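PDB 4LQ8: Sca-family protein from Rickettsia rickettsii, which probably acts in the contact between rickettsiae and host cells, the piece in the crystal being the N-terminal head domains of surface cell antigen 4. Local coordinates for residues D79-Q84 with K130-P135; K140-E145 with I295-E300; I144-Y149 with K255-T260; P279-F284 with L328-D333. All coordinates share one frame; numbering follows the deposited sequence.

Interaction 1. Residues D79-Q84 with K130-P135; sequences DNLIEQ and KALEKP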
# COMPACT_ATOMS: atom_id res chain seq x y z
N ASP A 79 8.27 11.79 4.25
CA ASP A 79 9.44 12.50 4.79
C ASP A 79 10.70 12.31 3.95
O ASP A 79 11.38 13.29 3.66
CB ASP A 79 9.71 12.13 6.26
CG ASP A 79 8.63 12.53 7.23
OD1 ASP A 79 7.77 13.38 6.86
OD2 ASP A 79 8.63 12.00 8.37
N ASN A 80 10.98 11.07 3.52
CA ASN A 80 12.12 10.82 2.64
C ASN A 80 11.89 11.48 1.29
O ASN A 80 12.83 12.04 0.75
CB ASN A 80 12.41 9.34 2.49
CG ASN A 80 12.95 8.76 3.74
OD1 ASN A 80 14.09 9.02 4.12
ND2 ASN A 80 12.16 7.95 4.41
N LEU A 81 10.65 11.46 0.78
CA LEU A 81 10.29 12.10 -0.50
C LEU A 81 10.51 13.62 -0.44
O LEU A 81 11.12 14.17 -1.35
CB LEU A 81 8.84 11.76 -0.87
CG LEU A 81 8.21 12.46 -2.08
CD1 LEU A 81 9.03 12.25 -3.36
CD2 LEU A 81 6.78 11.94 -2.29
N ILE A 82 10.04 14.28 0.62
CA ILE A 82 10.23 15.72 0.80
C ILE A 82 11.72 16.08 0.87
O ILE A 82 12.13 17.05 0.23
CB ILE A 82 9.41 16.24 2.02
CG1 ILE A 82 7.87 16.20 1.72
CG2 ILE A 82 9.87 17.64 2.49
CD1 ILE A 82 7.40 17.02 0.56
N GLU A 83 12.53 15.28 1.60
CA GLU A 83 13.97 15.46 1.71
C GLU A 83 14.60 15.44 0.31
O GLU A 83 15.41 16.31 0.01
CB GLU A 83 14.61 14.38 2.59
CG GLU A 83 14.54 14.72 4.06
CD GLU A 83 15.24 16.02 4.43
OE1 GLU A 83 16.40 16.21 3.98
OE2 GLU A 83 14.59 16.88 5.05
N GLN A 84 14.17 14.47 -0.55
CA GLN A 84 14.66 14.36 -1.91
C GLN A 84 14.25 15.58 -2.74
O GLN A 84 15.09 16.10 -3.47
CB GLN A 84 14.22 13.04 -2.58
CG GLN A 84 14.84 12.84 -3.98
CD GLN A 84 16.34 12.68 -3.95
OE1 GLN A 84 16.87 11.76 -3.34
NE2 GLN A 84 17.06 13.58 -4.61
N LYS A 130 9.87 13.85 -10.29
CA LYS A 130 11.33 13.90 -10.48
C LYS A 130 12.09 13.33 -9.27
O LYS A 130 13.15 12.74 -9.45
CB LYS A 130 11.81 15.32 -10.82
CG LYS A 130 11.56 15.72 -12.26
CD LYS A 130 11.95 17.18 -12.51
CE LYS A 130 11.73 17.61 -13.94
NZ LYS A 130 12.26 18.98 -14.19
N ALA A 131 11.56 13.52 -8.05
CA ALA A 131 12.20 12.98 -6.85
C ALA A 131 12.03 11.46 -6.79
O ALA A 131 12.99 10.76 -6.48
CB ALA A 131 11.61 13.63 -5.60
N LEU A 132 10.83 10.95 -7.15
CA LEU A 132 10.48 9.53 -7.15
C LEU A 132 11.29 8.66 -8.12
O LEU A 132 11.38 7.45 -7.92
CB LEU A 132 8.97 9.32 -7.40
CG LEU A 132 8.02 9.60 -6.21
CD1 LEU A 132 6.57 9.50 -6.65
CD2 LEU A 132 8.31 8.69 -5.01
N GLU A 133 11.90 9.26 -9.15
CA GLU A 133 12.74 8.54 -10.11
C GLU A 133 14.20 8.47 -9.65
O GLU A 133 15.03 7.89 -10.35
CB GLU A 133 12.60 9.13 -11.54
CG GLU A 133 13.21 10.51 -11.70
CD GLU A 133 12.88 11.28 -12.97
OE1 GLU A 133 11.77 11.08 -13.53
OE2 GLU A 133 13.70 12.14 -13.36
N LYS A 134 14.54 9.03 -8.46
CA LYS A 134 15.92 8.97 -7.97
C LYS A 134 16.16 7.62 -7.28
O LYS A 134 15.44 7.28 -6.33
CB LYS A 134 16.27 10.15 -7.02
CG LYS A 134 16.03 11.56 -7.58
CD LYS A 134 17.13 12.01 -8.54
CE LYS A 134 17.07 13.49 -8.89
NZ LYS A 134 15.69 13.97 -9.19
N PRO A 135 17.15 6.83 -7.78
CA PRO A 135 17.47 5.54 -7.12
C PRO A 135 17.88 5.70 -5.66
O PRO A 135 17.57 4.82 -4.86
CB PRO A 135 18.62 4.96 -7.96
CG PRO A 135 18.64 5.77 -9.23
CD PRO A 135 18.08 7.12 -8.89

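Interaction 2. Residues K140-E145 with I295-E300; sequences KLESIE and IEHGGE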
# COMPACT_ATOMS: atom_id res chain seq x y z
N LYS A 140 16.16 4.29 0.04
CA LYS A 140 15.70 4.70 1.36
C LYS A 140 14.28 4.18 1.62
O LYS A 140 14.03 3.58 2.67
CB LYS A 140 15.71 6.23 1.51
CG LYS A 140 17.10 6.84 1.45
CD LYS A 140 17.06 8.34 1.70
CE LYS A 140 18.47 8.91 1.78
NZ LYS A 140 19.05 9.13 0.44
N LEU A 141 13.38 4.37 0.65
CA LEU A 141 12.00 3.91 0.79
C LEU A 141 11.95 2.41 1.03
O LEU A 141 11.27 1.96 1.95
CB LEU A 141 11.15 4.30 -0.44
CG LEU A 141 10.97 5.81 -0.66
CD1 LEU A 141 10.22 6.07 -1.92
CD2 LEU A 141 10.25 6.46 0.52
N GLU A 142 12.74 1.65 0.25
CA GLU A 142 12.80 0.20 0.39
C GLU A 142 13.21 -0.27 1.79
O GLU A 142 12.54 -1.16 2.33
CB GLU A 142 13.70 -0.41 -0.69
CG GLU A 142 13.09 -0.30 -2.09
CD GLU A 142 13.92 -0.89 -3.21
OE1 GLU A 142 14.85 -1.67 -2.91
OE2 GLU A 142 13.62 -0.61 -4.39
N SER A 143 14.28 0.30 2.37
CA SER A 143 14.72 -0.16 3.69
C SER A 143 13.72 0.22 4.77
O SER A 143 13.51 -0.58 5.67
CB SER A 143 16.13 0.33 4.02
OG SER A 143 16.11 1.69 4.41
N ILE A 144 13.07 1.40 4.68
CA ILE A 144 12.08 1.76 5.70
C ILE A 144 10.80 0.96 5.53
O ILE A 144 10.11 0.72 6.52
CB ILE A 144 11.84 3.29 5.87
CG1 ILE A 144 11.22 3.96 4.62
CG2 ILE A 144 13.17 3.94 6.26
CD1 ILE A 144 9.72 4.16 4.63
N GLU A 145 10.48 0.52 4.30
CA GLU A 145 9.29 -0.29 4.04
C GLU A 145 9.43 -1.69 4.63
O GLU A 145 8.51 -2.14 5.33
CB GLU A 145 8.96 -0.37 2.54
CG GLU A 145 8.25 0.87 2.03
CD GLU A 145 8.50 1.20 0.57
OE1 GLU A 145 9.16 0.40 -0.12
OE2 GLU A 145 8.01 2.25 0.11
N ILE A 295 5.69 -3.39 -8.11
CA ILE A 295 6.80 -2.63 -7.56
C ILE A 295 8.10 -3.34 -7.92
O ILE A 295 8.13 -4.56 -8.09
CB ILE A 295 6.71 -2.46 -5.99
CG1 ILE A 295 6.54 -3.82 -5.29
CG2 ILE A 295 5.57 -1.50 -5.58
CD1 ILE A 295 7.29 -3.99 -4.17
N GLU A 296 9.16 -2.57 -7.97
CA GLU A 296 10.52 -3.05 -8.09
C GLU A 296 11.01 -2.84 -6.66
O GLU A 296 10.74 -1.80 -6.10
CB GLU A 296 11.30 -2.19 -9.08
CG GLU A 296 12.51 -2.91 -9.62
CD GLU A 296 13.31 -2.11 -10.63
OE1 GLU A 296 12.73 -1.22 -11.30
OE2 GLU A 296 14.52 -2.40 -10.77
N HIS A 297 11.59 -3.86 -6.03
CA HIS A 297 12.02 -3.82 -4.64
C HIS A 297 13.22 -4.73 -4.49
O HIS A 297 13.14 -5.92 -4.84
CB HIS A 297 10.87 -4.30 -3.72
CG HIS A 297 10.75 -3.51 -2.45
ND1 HIS A 297 11.51 -3.82 -1.32
CD2 HIS A 297 10.00 -2.40 -2.19
CE1 HIS A 297 11.18 -2.92 -0.41
NE2 HIS A 297 10.27 -2.04 -0.88
N GLY A 298 14.34 -4.17 -4.02
CA GLY A 298 15.60 -4.90 -3.90
C GLY A 298 16.07 -5.47 -5.24
O GLY A 298 16.62 -6.57 -5.28
N GLY A 299 15.78 -4.76 -6.32
CA GLY A 299 16.14 -5.20 -7.67
C GLY A 299 15.24 -6.28 -8.27
O GLY A 299 15.53 -6.76 -9.37
N GLU A 300 14.14 -6.67 -7.58
CA GLU A 300 13.21 -7.69 -8.07
C GLU A 300 11.83 -7.08 -8.28
O GLU A 300 11.48 -6.10 -7.64
CB GLU A 300 13.11 -8.88 -7.09
CG GLU A 300 14.40 -9.66 -6.89
CD GLU A 300 14.83 -10.52 -8.06
OE1 GLU A 300 14.26 -11.62 -8.23
OE2 GLU A 300 15.73 -10.08 -8.82
O HOH W 1 14.93 -1.89 -6.51

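Interaction 3. Residues I144-Y149 with K255-T260; sequences IEIAGY and KAVYFT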
# COMPACT_ATOMS: atom_id res chain seq x y z
N ILE A 144 13.07 1.40 4.68
CA ILE A 144 12.08 1.76 5.70
C ILE A 144 10.80 0.96 5.53
O ILE A 144 10.11 0.72 6.52
CB ILE A 144 11.84 3.29 5.87
CG1 ILE A 144 11.22 3.96 4.62
CG2 ILE A 144 13.17 3.94 6.26
CD1 ILE A 144 9.72 4.16 4.63
N GLU A 145 10.48 0.52 4.30
CA GLU A 145 9.29 -0.29 4.04
C GLU A 145 9.43 -1.69 4.63
O GLU A 145 8.51 -2.14 5.33
CB GLU A 145 8.96 -0.37 2.54
CG GLU A 145 8.25 0.87 2.03
CD GLU A 145 8.50 1.20 0.57
OE1 GLU A 145 9.16 0.40 -0.12
OE2 GLU A 145 8.01 2.25 0.11
N ILE A 146 10.57 -2.37 4.38
CA ILE A 146 10.86 -3.71 4.88
C ILE A 146 10.88 -3.69 6.42
O ILE A 146 10.20 -4.51 7.05
CB ILE A 146 12.17 -4.27 4.25
CG1 ILE A 146 11.96 -4.60 2.74
CG2 ILE A 146 12.72 -5.50 5.04
CD1 ILE A 146 13.25 -4.68 1.91
N ALA A 147 11.62 -2.73 7.02
CA ALA A 147 11.72 -2.58 8.47
C ALA A 147 10.38 -2.16 9.07
O ALA A 147 10.01 -2.67 10.12
CB ALA A 147 12.81 -1.56 8.82
N GLY A 148 9.66 -1.27 8.38
CA GLY A 148 8.37 -0.76 8.80
C GLY A 148 7.32 -1.85 8.92
O GLY A 148 6.68 -1.96 9.97
N TYR A 149 7.17 -2.67 7.85
CA TYR A 149 6.21 -3.78 7.85
C TYR A 149 6.56 -4.81 8.92
O TYR A 149 5.66 -5.28 9.61
CB TYR A 149 6.01 -4.39 6.45
CG TYR A 149 5.24 -3.48 5.52
CD1 TYR A 149 3.95 -3.05 5.83
CD2 TYR A 149 5.78 -3.06 4.30
CE1 TYR A 149 3.25 -2.19 5.00
CE2 TYR A 149 5.07 -2.21 3.44
CZ TYR A 149 3.81 -1.77 3.80
OH TYR A 149 3.09 -0.93 2.98
N LYS A 255 12.54 -10.13 2.74
CA LYS A 255 12.38 -9.29 1.55
C LYS A 255 10.93 -8.84 1.34
O LYS A 255 10.65 -8.08 0.41
CB LYS A 255 12.85 -10.06 0.30
CG LYS A 255 14.35 -10.30 0.26
CD LYS A 255 14.76 -10.94 -1.06
CE LYS A 255 16.23 -11.27 -1.13
NZ LYS A 255 17.08 -10.05 -1.25
N ALA A 256 10.01 -9.33 2.17
CA ALA A 256 8.57 -9.13 2.05
C ALA A 256 8.07 -7.72 2.27
O ALA A 256 8.37 -7.10 3.28
CB ALA A 256 7.83 -10.07 2.98
N VAL A 257 7.26 -7.25 1.33
CA VAL A 257 6.53 -5.99 1.41
C VAL A 257 5.06 -6.33 1.21
O VAL A 257 4.76 -7.43 0.75
CB VAL A 257 7.04 -4.87 0.50
CG1 VAL A 257 8.34 -4.29 1.06
CG2 VAL A 257 7.19 -5.35 -0.94
N TYR A 258 4.16 -5.43 1.60
CA TYR A 258 2.73 -5.70 1.64
C TYR A 258 1.86 -4.55 1.14
O TYR A 258 2.28 -3.40 1.13
CB TYR A 258 2.32 -5.94 3.12
CG TYR A 258 3.06 -7.08 3.80
CD1 TYR A 258 4.33 -6.91 4.32
CD2 TYR A 258 2.47 -8.34 3.92
CE1 TYR A 258 5.05 -7.98 4.86
CE2 TYR A 258 3.15 -9.40 4.51
CZ TYR A 258 4.45 -9.22 4.97
OH TYR A 258 5.13 -10.24 5.55
N PHE A 259 0.63 -4.91 0.76
CA PHE A 259 -0.43 -3.97 0.51
C PHE A 259 -1.29 -4.10 1.77
O PHE A 259 -1.68 -5.21 2.12
CB PHE A 259 -1.24 -4.29 -0.75
CG PHE A 259 -2.37 -3.29 -0.92
CD1 PHE A 259 -2.11 -1.99 -1.38
CD2 PHE A 259 -3.68 -3.62 -0.60
CE1 PHE A 259 -3.14 -1.06 -1.49
CE2 PHE A 259 -4.72 -2.69 -0.73
CZ PHE A 259 -4.44 -1.41 -1.16
N THR A 260 -1.51 -2.99 2.50
CA THR A 260 -2.31 -3.06 3.72
C THR A 260 -3.57 -2.24 3.56
O THR A 260 -3.58 -1.29 2.79
CB THR A 260 -1.48 -2.70 4.99
OG1 THR A 260 -1.28 -1.30 5.06
CG2 THR A 260 -0.13 -3.47 5.09
O HOH W 2 8.65 -6.60 5.90

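Interaction 4. Residues P279-F284 with L328-D333; sequences PKPLKF and LSQAED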
# COMPACT_ATOMS: atom_id res chain seq x y z
N PRO A 279 4.41 -0.31 -0.62
CA PRO A 279 5.70 0.28 -1.03
C PRO A 279 5.44 1.37 -2.09
O PRO A 279 4.47 1.26 -2.86
CB PRO A 279 6.45 -0.90 -1.68
CG PRO A 279 5.73 -2.09 -1.25
CD PRO A 279 4.32 -1.72 -1.04
N LYS A 280 6.29 2.41 -2.13
CA LYS A 280 6.15 3.53 -3.05
C LYS A 280 7.45 3.81 -3.83
O LYS A 280 8.52 3.56 -3.29
CB LYS A 280 5.70 4.83 -2.29
CG LYS A 280 4.27 4.80 -1.72
CD LYS A 280 3.18 4.58 -2.79
CE LYS A 280 1.77 4.79 -2.29
NZ LYS A 280 1.26 3.61 -1.53
N PRO A 281 7.39 4.37 -5.07
CA PRO A 281 6.18 4.67 -5.85
C PRO A 281 5.52 3.35 -6.32
O PRO A 281 6.20 2.36 -6.56
CB PRO A 281 6.73 5.50 -7.03
CG PRO A 281 8.10 4.95 -7.24
CD PRO A 281 8.62 4.66 -5.84
N LEU A 282 4.20 3.34 -6.39
CA LEU A 282 3.46 2.16 -6.84
C LEU A 282 3.30 2.22 -8.38
O LEU A 282 3.00 3.27 -8.93
CB LEU A 282 2.08 2.16 -6.16
CG LEU A 282 1.22 0.90 -6.31
CD1 LEU A 282 1.93 -0.33 -5.72
CD2 LEU A 282 -0.10 1.08 -5.61
N LYS A 283 3.54 1.11 -9.08
CA LYS A 283 3.34 1.08 -10.54
C LYS A 283 2.10 0.23 -10.85
O LYS A 283 1.71 -0.61 -10.04
CB LYS A 283 4.57 0.51 -11.30
CG LYS A 283 5.95 1.10 -10.95
CD LYS A 283 6.04 2.56 -11.33
CE LYS A 283 7.45 3.05 -11.41
NZ LYS A 283 7.46 4.43 -11.96
N PHE A 284 1.54 0.40 -12.04
CA PHE A 284 0.43 -0.39 -12.56
C PHE A 284 0.85 -0.92 -13.90
O PHE A 284 1.43 -0.19 -14.72
CB PHE A 284 -0.89 0.42 -12.64
CG PHE A 284 -1.43 0.66 -11.25
CD1 PHE A 284 -2.09 -0.36 -10.55
CD2 PHE A 284 -1.22 1.87 -10.60
CE1 PHE A 284 -2.53 -0.16 -9.24
CE2 PHE A 284 -1.69 2.08 -9.30
CZ PHE A 284 -2.33 1.06 -8.62
N LEU A 328 0.86 8.69 -5.10
CA LEU A 328 2.24 8.27 -5.46
C LEU A 328 2.31 7.02 -6.38
O LEU A 328 3.04 6.06 -6.08
CB LEU A 328 3.13 8.09 -4.19
CG LEU A 328 3.20 9.26 -3.19
CD1 LEU A 328 4.13 8.91 -2.02
CD2 LEU A 328 3.69 10.55 -3.87
N SER A 329 1.53 7.01 -7.47
CA SER A 329 1.49 5.88 -8.38
C SER A 329 1.55 6.28 -9.84
O SER A 329 1.25 7.42 -10.19
CB SER A 329 0.28 4.98 -8.10
OG SER A 329 -0.88 5.53 -8.70
N GLN A 330 2.00 5.36 -10.70
CA GLN A 330 2.13 5.65 -12.13
C GLN A 330 1.78 4.40 -12.94
O GLN A 330 2.31 3.32 -12.67
CB GLN A 330 3.57 6.11 -12.50
CG GLN A 330 4.16 7.31 -11.73
CD GLN A 330 4.89 6.93 -10.44
OE1 GLN A 330 5.81 6.10 -10.43
NE2 GLN A 330 4.52 7.58 -9.34
N ALA A 331 0.92 4.56 -13.95
CA ALA A 331 0.61 3.49 -14.89
C ALA A 331 1.84 3.37 -15.80
O ALA A 331 2.44 4.38 -16.17
CB ALA A 331 -0.61 3.83 -15.70
N GLU A 332 2.27 2.14 -16.06
CA GLU A 332 3.45 1.90 -16.88
C GLU A 332 3.09 1.03 -18.05
O GLU A 332 2.05 0.38 -18.04
CB GLU A 332 4.58 1.24 -16.05
CG GLU A 332 5.17 2.12 -14.96
CD GLU A 332 5.96 3.35 -15.39
OE1 GLU A 332 6.16 3.55 -16.61
OE2 GLU A 332 6.36 4.13 -14.50
N ASP A 333 3.95 1.03 -19.06
CA ASP A 333 3.77 0.27 -20.28
C ASP A 333 4.06 -1.22 -20.08
O ASP A 333 4.94 -1.59 -19.30
CB ASP A 333 4.70 0.84 -21.36
CG ASP A 333 4.18 0.67 -22.76
OD1 ASP A 333 2.96 0.37 -22.91
OD2 ASP A 333 4.97 0.85 -23.71

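Interaction 1. Residues D79-Q84 with K130-P135
Gln84 sets its CG anti to the backbone N (chi1 -175°) and then bends at chi2 (65°), so that CG meets the Ala131 methyl while the amide turns to Lys134. Leu81, one helical turn earlier, also has its CG anti to the backbone N, which carries CD1 into the interface although its CB does not point straight across it. Lys134 places CG beside its own backbone N, and bends at chi2 (-79°) and again at chi4 turn the chain back toward the last turn of the helix. Ala131 is the hub: its CB is 3.7 Å from Leu81 CD1 and equally 3.7 Å from Gln84 CG, so one methyl fills the step between two residues spaced by a helical turn. Leu132 widens the apolar side, its CD2 standing 4.0 Å from Leu81 CD1 as the two side chains cross obliquely. On the other flank, the amide of Gln84 rests against the Lys134 methylenes, with Gln84 NE2 3.7 Å from Lys134 CG. The two nitrogen ends find a common partner in Asp88, one turn on from Gln84 in helix 64-90: OD1 accepts from Gln84 NE2, and OD2 makes a salt bridge with Lys134 NZ. Lys134 NZ also donates to Lys130 O at 2.8 Å, from above the carbonyl plane. No hydrogen bond joins the two segments directly. The implied chemistry is an apolar seam between two helices, with Asp88 binding amide and ammonium together and probably being held ionised by the lysine.

Interaction 2. Residues K140-E145 with I295-E300
Two glutamates, a helical turn apart, take hold of His297 and the turn behind it. Glu145 OE1 accepts from His297 NE2 at 2.8 Å; the donor lies nearly along the C-O axis, and the oxygen is 8° out of the imidazole plane, so this bond uses the ring's edge. Glu142 instead comes over one face: its CG sits 3.6 Å from the ring centroid, 13° off the normal, a CH-pi contact. Beyond CG the Glu142 chain runs extended, its carboxylate nearly parallel to the ring at 25°, and OE1 accepts from Gly298 N at 2.8 Å, met from above the carboxylate plane. That N-H belongs to a type I' turn, His297 to Glu300, which links strands 292-297 and 300-304 as a tight beta hairpin; Gly298 and Gly299 both have the positive phi such a turn requires. Water 1 extends the grip, donating to Glu142 OE2 at 2.8 Å and accepting from Gly299 N at 3.0 Å. Further out, Lys138 NZ forms a salt bridge with Glu142 OE2 and donates to Glu296 O, while Gln77 NE2 and Lys280 N hold Glu145 OE2, fixing the carboxylate that orients the histidine.

Interaction 3. Residues I144-Y149 with K255-T260
Water 2 supplies the best-held polar atom between the two segments, and two hydrogen bonds grip it, both donated by the water: one to Ile146 O at 2.8 Å and one to Ala256 O at 2.7 Å, tying a carbonyl of the helix to one of the loop that leads into strand 258-265. Beside this bridge, Ile146 CG1 meets Val257 CG1 at 4.0 Å. The main weight falls on Tyr149, whose CG lies anti to the carbonyl carbon (chi1 -72°), sending the ring across the start of the strand. Tyr258 CB stands over one face of that ring, 4.3 Å from its centroid and 9° off the normal. The Tyr258 ring turns an edge toward the same Tyr149 face, an offset edge-to-face pair with centroids 5.6 Å apart and planes at 62°. Its CD1 also comes within 3.7 Å of Tyr149 CB. Toward the phenol end, Tyr149 CE1 meets Thr260 CG2 at 3.6 Å. Ser277 OG is hydrogen-bonded to both Tyr149 OH and Thr260 OG1, so one hydroxyl of strand 271-277 ties the two side chains together, and His262 NE2 also bonds Thr260 OG1. The contact thus lays helix 135-155 over strand 258-265, which pairs with strands 236-245 and 271-277; helix 64-90 also touches it, through Ile73 on Tyr149 and Val69 on Thr260.

Interaction 4. Residues P279-F284 with L328-D333
Lys283 NZ holds two side chains of the partner strand at once: a salt bridge to Glu332 OE2 at 2.8 Å, using the oxygen's anti lone pair, and a hydrogen bond to Gln330 OE1, also 2.8 Å, in the plane of the amide carbonyl. A bend at chi2 (-65°) swings the lysine over the neighbouring strand, where its ammonium lies between Gln330 and Glu332, alternate residues of the strand. The ammonium would be expected to stabilise the ionised form of Glu332. Beneath it runs a ladder of four backbone bonds: Leu282 N to Leu328 O at 3.0 Å, Gln330 N to Leu282 O at 2.9 Å, Phe284 N to Gln330 O at 3.1 Å and Glu332 N to Phe284 O at 2.8 Å. The third is the least straight, its donor lying above the carbonyl plane. Leu282, Phe284, Ser329 and Ala331 share the other face. There Ser329 OG, itself bonded to Asp327 OD1, lies 3.6 Å from Phe284 CE2 at the ring edge, and Tyr311, Arg308 and Lys312 of helix 308-320 pack on that side. Before the strands, Lys280 crosses Leu328 at about a right angle, with Lys280 CD 3.8 Å from Leu328 CB. Pro281, preceded by a cis peptide bond, packs on the amide of Gln330. Bonds that alternate to the residues flanking each opposite partner, and strand directions only 28° apart, identify a parallel beta pair, the one parallel pairing in a mixed sheet where strand 282-285 meets strand 292-297 antiparallel on its other side.

Overall arrangement
Interactions 2 and 3 use overlapping parts of helix 135-155, their centres about 9 Å apart; they share Ile144 and Glu145 and join directly where His297 CE1 meets Val257 CG1 at 3.5 Å. Glu145 also links both to interaction 4, since its OE2 lies 2.8 Å from Lys280 N, a probable hydrogen bond, while Pro279 wedges against Val257 and Ile295. Interaction 1 lies about 14 Å from interaction 4, centre to centre. Those two touch mainly through leucines, Leu81 CD2 being 3.7 Å from Leu328 CD2, and Leu132 also packs on Pro281 and Gln330. Asn80 meanwhile packs on Lys140, Leu141 and Ile144. Interactions 2 and 3 fasten helix 135-155 to the mixed sheet, interaction 4 pairs strands within it, and interaction 1 joins helices beside it.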